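Local coordinates for protein Mn transporter subunit (Synechocystis sp. PCC 6803, PDB 3UJP) that probably serves as the manganese-binding component of a transporter, capturing the metal ion for uptake into the cell, at residues 135-147 and 162-176. Sequence-based numbering, arbitrary orientation.
Sequences SPRNALVYVENIR and NANAAVYSEQLKAID
Over one face of the Arg-137 guanidinium lies Asp-176, its OD1 3.6 Å from NE but well above the guanidinium plane, so no N-H points at it and charge alone holds the pair; Tyr-207 OH hydrogen-bonds that OD1. At the far end the Arg-147 guanidinium has the Asn-162 amide on one face and the Glu-144 carboxylate on the other, while its CG, anti to the backbone N (chi1 -151°), rests 3.5 Å from Ala-165 CB, a methyl small enough to let the chain pass. The ring of Tyr-168 meets Val-143 CG1 obliquely through CD2.

Between these ends the interface is largely aliphatic. Leu-172 and Val-143 meet tip to tip, CD2 3.6 Å from CG1; Ala-139 is short enough to admit Leu-172 CD1, and Leu-140 CD1 lies against the methylenes of Lys-173. Ser-169 sends OG back to Ala-165 O (2.9 Å), which satisfies the hydroxyl beside Val-143. Pro-136, in the first helical turn, where no backbone N-H is required, packs on Asp-176 CB and Ile-175 CD1.

The segment axes come within 9.3 Å, at 172°: an antiparallel helical hairpin whose second arm is the long helix 158-183, consistent with the lobe-linking helix of cluster A metal-binding proteins.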
loop_
_atom_site.group_PDB
_atom_site.type_symbol
_atom_site.label_atom_id
_atom_site.label_comp_id
_atom_site.label_asym_id
_atom_site.label_seq_id
_atom_site.Cartn_x
_atom_site.Cartn_y
_atom_site.Cartn_z
ATOM N N SER A 135 7.111 -18.560 20.229
ATOM C CA SER A 135 6.262 -19.550 20.849
ATOM C C SER A 135 4.816 -19.259 20.453
ATOM O O SER A 135 4.226 -18.300 20.967
ATOM C CB SER A 135 6.454 -19.502 22.372
ATOM O OG SER A 135 5.591 -20.412 23.057
ATOM N N PRO A 136 4.251 -20.076 19.528
ATOM C CA PRO A 136 2.898 -19.907 18.966
ATOM C C PRO A 136 1.863 -19.776 20.049
ATOM O O PRO A 136 0.989 -18.938 19.910
ATOM C CB PRO A 136 2.662 -21.195 18.197
ATOM C CG PRO A 136 4.012 -21.676 17.837
ATOM C CD PRO A 136 4.911 -21.281 18.995
ATOM N N ARG A 137 1.954 -20.570 21.113
ATOM C CA ARG A 137 1.129 -20.311 22.294
ATOM C C ARG A 137 1.216 -18.820 22.657
ATOM O O ARG A 137 0.195 -18.153 22.834
ATOM C CB ARG A 137 1.528 -21.218 23.476
ATOM C CG ARG A 137 1.995 -22.640 23.046
ATOM C CD ARG A 137 1.374 -23.828 23.840
ATOM N NE ARG A 137 1.878 -25.127 23.355
ATOM C CZ ARG A 137 1.141 -26.225 23.144
ATOM N NH1 ARG A 137 1.737 -27.325 22.691
ATOM N NH2 ARG A 137 -0.173 -26.236 23.373
ATOM N N ASN A 138 2.446 -18.305 22.720
ATOM C CA ASN A 138 2.721 -16.891 22.999
ATOM C C ASN A 138 2.322 -15.962 21.862
ATOM O O ASN A 138 1.901 -14.816 22.083
ATOM C CB ASN A 138 4.214 -16.675 23.233
ATOM C CG ASN A 138 4.670 -17.161 24.575
ATOM O OD1 ASN A 138 5.846 -17.462 24.758
ATOM N ND2 ASN A 138 3.751 -17.241 25.526
ATOM N N ALA A 139 2.515 -16.432 20.637
ATOM C CA ALA A 139 2.144 -15.624 19.496
ATOM C C ALA A 139 0.674 -15.231 19.635
ATOM O O ALA A 139 0.245 -14.208 19.113
ATOM C CB ALA A 139 2.387 -16.381 18.204
ATOM N N LEU A 140 -0.106 -16.031 20.357
ATOM C CA LEU A 140 -1.531 -15.770 20.391
ATOM C C LEU A 140 -1.830 -14.539 21.234
ATOM O O LEU A 140 -2.750 -13.762 20.939
ATOM C CB LEU A 140 -2.323 -17.000 20.831
ATOM C CG LEU A 140 -2.314 -18.243 19.914
ATOM C CD1 LEU A 140 -3.241 -19.320 20.466
ATOM C CD2 LEU A 140 -2.696 -17.946 18.488
ATOM N N VAL A 141 -1.020 -14.326 22.258
ATOM C CA VAL A 141 -1.184 -13.134 23.062
ATOM C C VAL A 141 -0.613 -11.897 22.335
ATOM O O VAL A 141 -1.093 -10.768 22.501
ATOM C CB VAL A 141 -0.571 -13.325 24.435
ATOM C CG1 VAL A 141 -1.147 -14.557 25.075
ATOM C CG2 VAL A 141 0.884 -13.501 24.306
ATOM N N TYR A 142 0.408 -12.103 21.518
ATOM C CA TYR A 142 0.898 -11.026 20.669
ATOM C C TYR A 142 -0.261 -10.515 19.834
ATOM O O TYR A 142 -0.577 -9.329 19.849
ATOM C CB TYR A 142 1.979 -11.558 19.745
ATOM C CG TYR A 142 3.368 -11.516 20.323
ATOM C CD1 TYR A 142 4.158 -10.386 20.170
ATOM C CD2 TYR A 142 3.898 -12.599 21.013
ATOM C CE1 TYR A 142 5.437 -10.324 20.684
ATOM C CE2 TYR A 142 5.197 -12.548 21.538
ATOM C CZ TYR A 142 5.961 -11.403 21.363
ATOM O OH TYR A 142 7.248 -11.305 21.868
ATOM N N VAL A 143 -0.919 -11.439 19.135
ATOM C CA VAL A 143 -1.948 -11.099 18.147
ATOM C C VAL A 143 -3.175 -10.505 18.798
ATOM O O VAL A 143 -3.896 -9.733 18.189
ATOM C CB VAL A 143 -2.397 -12.313 17.290
ATOM C CG1 VAL A 143 -1.204 -13.077 16.746
ATOM C CG2 VAL A 143 -3.293 -13.239 18.102
ATOM N N GLU A 144 -3.431 -10.870 20.039
ATOM C CA GLU A 144 -4.612 -10.337 20.666
ATOM C C GLU A 144 -4.376 -8.893 21.017
ATOM O O GLU A 144 -5.249 -8.050 20.794
ATOM C CB GLU A 144 -4.945 -11.091 21.928
ATOM C CG GLU A 144 -5.930 -10.331 22.780
ATOM C CD GLU A 144 -7.333 -10.416 22.239
ATOM O OE1 GLU A 144 -7.507 -11.008 21.145
ATOM O OE2 GLU A 144 -8.257 -9.901 22.906
ATOM N N ASN A 145 -3.196 -8.601 21.568
ATOM C CA ASN A 145 -2.875 -7.222 21.984
ATOM C C ASN A 145 -2.793 -6.257 20.813
ATOM O O ASN A 145 -3.032 -5.063 20.962
ATOM C CB ASN A 145 -1.583 -7.162 22.804
ATOM C CG ASN A 145 -1.663 -7.971 24.090
ATOM O OD1 ASN A 145 -2.715 -8.049 24.731
ATOM N ND2 ASN A 145 -0.549 -8.581 24.469
ATOM N N ILE A 146 -2.432 -6.794 19.653
ATOM C CA ILE A 146 -2.477 -6.060 18.402
ATOM C C ILE A 146 -3.919 -5.755 18.067
ATOM O O ILE A 146 -4.221 -4.717 17.468
ATOM C CB ILE A 146 -1.939 -6.901 17.257
ATOM C CG1 ILE A 146 -0.452 -7.223 17.465
ATOM C CG2 ILE A 146 -2.160 -6.182 15.971
ATOM C CD1 ILE A 146 0.095 -8.301 16.537
ATOM N N ARG A 147 -4.813 -6.661 18.455
ATOM C CA ARG A 147 -6.211 -6.507 18.121
ATOM C C ARG A 147 -6.784 -5.375 18.946
ATOM O O ARG A 147 -7.332 -4.418 18.400
ATOM C CB ARG A 147 -6.973 -7.801 18.374
ATOM C CG ARG A 147 -8.183 -8.026 17.473
ATOM C CD ARG A 147 -9.235 -8.777 18.256
ATOM N NE ARG A 147 -9.696 -7.975 19.382
ATOM C CZ ARG A 147 -10.353 -8.452 20.435
ATOM N NH1 ARG A 147 -10.724 -7.631 21.402
ATOM N NH2 ARG A 147 -10.641 -9.747 20.525
ATOM N N ASN A 162 -11.230 -8.057 14.419
ATOM C CA ASN A 162 -11.604 -9.312 15.044
ATOM C C ASN A 162 -11.594 -10.442 14.035
ATOM O O ASN A 162 -11.144 -11.549 14.318
ATOM C CB ASN A 162 -12.980 -9.199 15.670
ATOM C CG ASN A 162 -13.073 -8.048 16.622
ATOM O OD1 ASN A 162 -13.355 -6.917 16.220
ATOM N ND2 ASN A 162 -12.815 -8.321 17.901
ATOM N N ALA A 163 -12.103 -10.154 12.850
ATOM C CA ALA A 163 -12.210 -11.155 11.817
ATOM C C ALA A 163 -10.844 -11.580 11.335
ATOM O O ALA A 163 -10.657 -12.728 10.975
ATOM C CB ALA A 163 -12.998 -10.617 10.679
ATOM N N ASN A 164 -9.893 -10.651 11.299
ATOM C CA ASN A 164 -8.536 -10.973 10.883
ATOM C C ASN A 164 -7.827 -11.664 12.032
ATOM O O ASN A 164 -7.084 -12.609 11.833
ATOM C CB ASN A 164 -7.751 -9.713 10.474
ATOM C CG ASN A 164 -8.312 -9.028 9.230
ATOM O OD1 ASN A 164 -8.924 -9.662 8.388
ATOM N ND2 ASN A 164 -8.088 -7.724 9.112
ATOM N N ALA A 165 -8.060 -11.192 13.247
ATOM C CA ALA A 165 -7.368 -11.757 14.396
ATOM C C ALA A 165 -7.848 -13.182 14.602
ATOM O O ALA A 165 -7.055 -14.089 14.826
ATOM C CB ALA A 165 -7.623 -10.927 15.633
ATOM N N ALA A 166 -9.164 -13.365 14.519
ATOM C CA ALA A 166 -9.787 -14.687 14.543
ATOM C C ALA A 166 -9.071 -15.658 13.601
ATOM O O ALA A 166 -8.548 -16.697 14.023
ATOM C CB ALA A 166 -11.257 -14.562 14.151
ATOM N N VAL A 167 -9.069 -15.305 12.317
ATOM C CA VAL A 167 -8.418 -16.091 11.282
ATOM C C VAL A 167 -6.912 -16.264 11.532
ATOM O O VAL A 167 -6.366 -17.324 11.311
ATOM C CB VAL A 167 -8.656 -15.467 9.890
ATOM C CG1 VAL A 167 -7.712 -16.050 8.840
ATOM C CG2 VAL A 167 -10.092 -15.633 9.488
ATOM N N TYR A 168 -6.218 -15.233 11.995
ATOM C CA TYR A 168 -4.786 -15.388 12.254
ATOM C C TYR A 168 -4.607 -16.261 13.502
ATOM O O TYR A 168 -3.773 -17.160 13.509
ATOM C CB TYR A 168 -4.086 -14.020 12.382
ATOM C CG TYR A 168 -2.604 -14.063 12.110
ATOM C CD1 TYR A 168 -2.119 -14.655 10.964
ATOM C CD2 TYR A 168 -1.676 -13.501 12.997
ATOM C CE1 TYR A 168 -0.734 -14.699 10.694
ATOM C CE2 TYR A 168 -0.292 -13.549 12.744
ATOM C CZ TYR A 168 0.177 -14.144 11.582
ATOM O OH TYR A 168 1.537 -14.218 11.297
ATOM N N SER A 169 -5.395 -16.015 14.545
ATOM C CA SER A 169 -5.308 -16.821 15.762
ATOM C C SER A 169 -5.462 -18.293 15.411
ATOM O O SER A 169 -4.749 -19.158 15.912
ATOM C CB SER A 169 -6.394 -16.431 16.772
ATOM O OG SER A 169 -6.160 -15.160 17.350
ATOM N N GLU A 170 -6.413 -18.560 14.528
ATOM C CA GLU A 170 -6.729 -19.912 14.128
ATOM C C GLU A 170 -5.613 -20.582 13.345
ATOM O O GLU A 170 -5.396 -21.771 13.478
ATOM C CB GLU A 170 -7.986 -19.911 13.279
ATOM C CG GLU A 170 -7.959 -21.013 12.251
ATOM C CD GLU A 170 -9.044 -20.873 11.214
ATOM O OE1 GLU A 170 -8.863 -20.075 10.259
ATOM O OE2 GLU A 170 -10.068 -21.578 11.353
ATOM N N GLN A 171 -4.924 -19.828 12.505
ATOM C CA GLN A 171 -3.842 -20.393 11.700
ATOM C C GLN A 171 -2.582 -20.548 12.528
ATOM O O GLN A 171 -1.698 -21.312 12.168
ATOM C CB GLN A 171 -3.525 -19.508 10.500
ATOM C CG GLN A 171 -4.660 -19.330 9.534
ATOM C CD GLN A 171 -4.460 -18.115 8.686
ATOM O OE1 GLN A 171 -3.469 -17.420 8.842
ATOM N NE2 GLN A 171 -5.406 -17.840 7.783
ATOM N N LEU A 172 -2.500 -19.784 13.614
ATOM C CA LEU A 172 -1.456 -19.960 14.624
ATOM C C LEU A 172 -1.602 -21.305 15.352
ATOM O O LEU A 172 -0.597 -21.995 15.588
ATOM C CB LEU A 172 -1.524 -18.840 15.662
ATOM C CG LEU A 172 -0.487 -17.726 15.757
ATOM C CD1 LEU A 172 0.760 -17.997 14.946
ATOM C CD2 LEU A 172 -1.124 -16.437 15.337
ATOM N N LYS A 173 -2.842 -21.658 15.728
ATOM C CA LYS A 173 -3.113 -22.937 16.416
ATOM C C LYS A 173 -2.836 -24.166 15.538
ATOM O O LYS A 173 -2.251 -25.148 15.997
ATOM C CB LYS A 173 -4.511 -22.954 17.036
ATOM C CG LYS A 173 -4.729 -21.798 18.037
ATOM C CD LYS A 173 -6.122 -21.165 17.902
ATOM C CE LYS A 173 -6.692 -20.767 19.255
ATOM N NZ LYS A 173 -8.019 -20.071 19.144
ATOM N N ALA A 174 -3.195 -24.074 14.267
ATOM C CA ALA A 174 -2.833 -25.110 13.314
ATOM C C ALA A 174 -1.344 -25.425 13.337
ATOM O O ALA A 174 -0.960 -26.555 13.598
ATOM C CB ALA A 174 -3.280 -24.745 11.911
ATOM N N ILE A 175 -0.501 -24.436 13.065
ATOM C CA ILE A 175 0.941 -24.693 12.989
ATOM C C ILE A 175 1.559 -25.025 14.342
ATOM O O ILE A 175 2.617 -25.629 14.396
ATOM C CB ILE A 175 1.749 -23.538 12.344
ATOM C CG1 ILE A 175 1.897 -22.397 13.317
ATOM C CG2 ILE A 175 1.113 -23.045 11.064
ATOM C CD1 ILE A 175 3.090 -22.542 14.159
ATOM N N ASP A 176 0.936 -24.618 15.438
ATOM C CA ASP A 176 1.481 -25.001 16.730
ATOM C C ASP A 176 1.380 -26.518 16.814
ATOM O O ASP A 176 2.340 -27.234 17.142
ATOM C CB ASP A 176 0.680 -24.358 17.862
ATOM C CG ASP A 176 0.773 -25.138 19.161
ATOM O OD1 ASP A 176 1.855 -25.155 19.793
ATOM O OD2 ASP A 176 -0.248 -25.750 19.542
#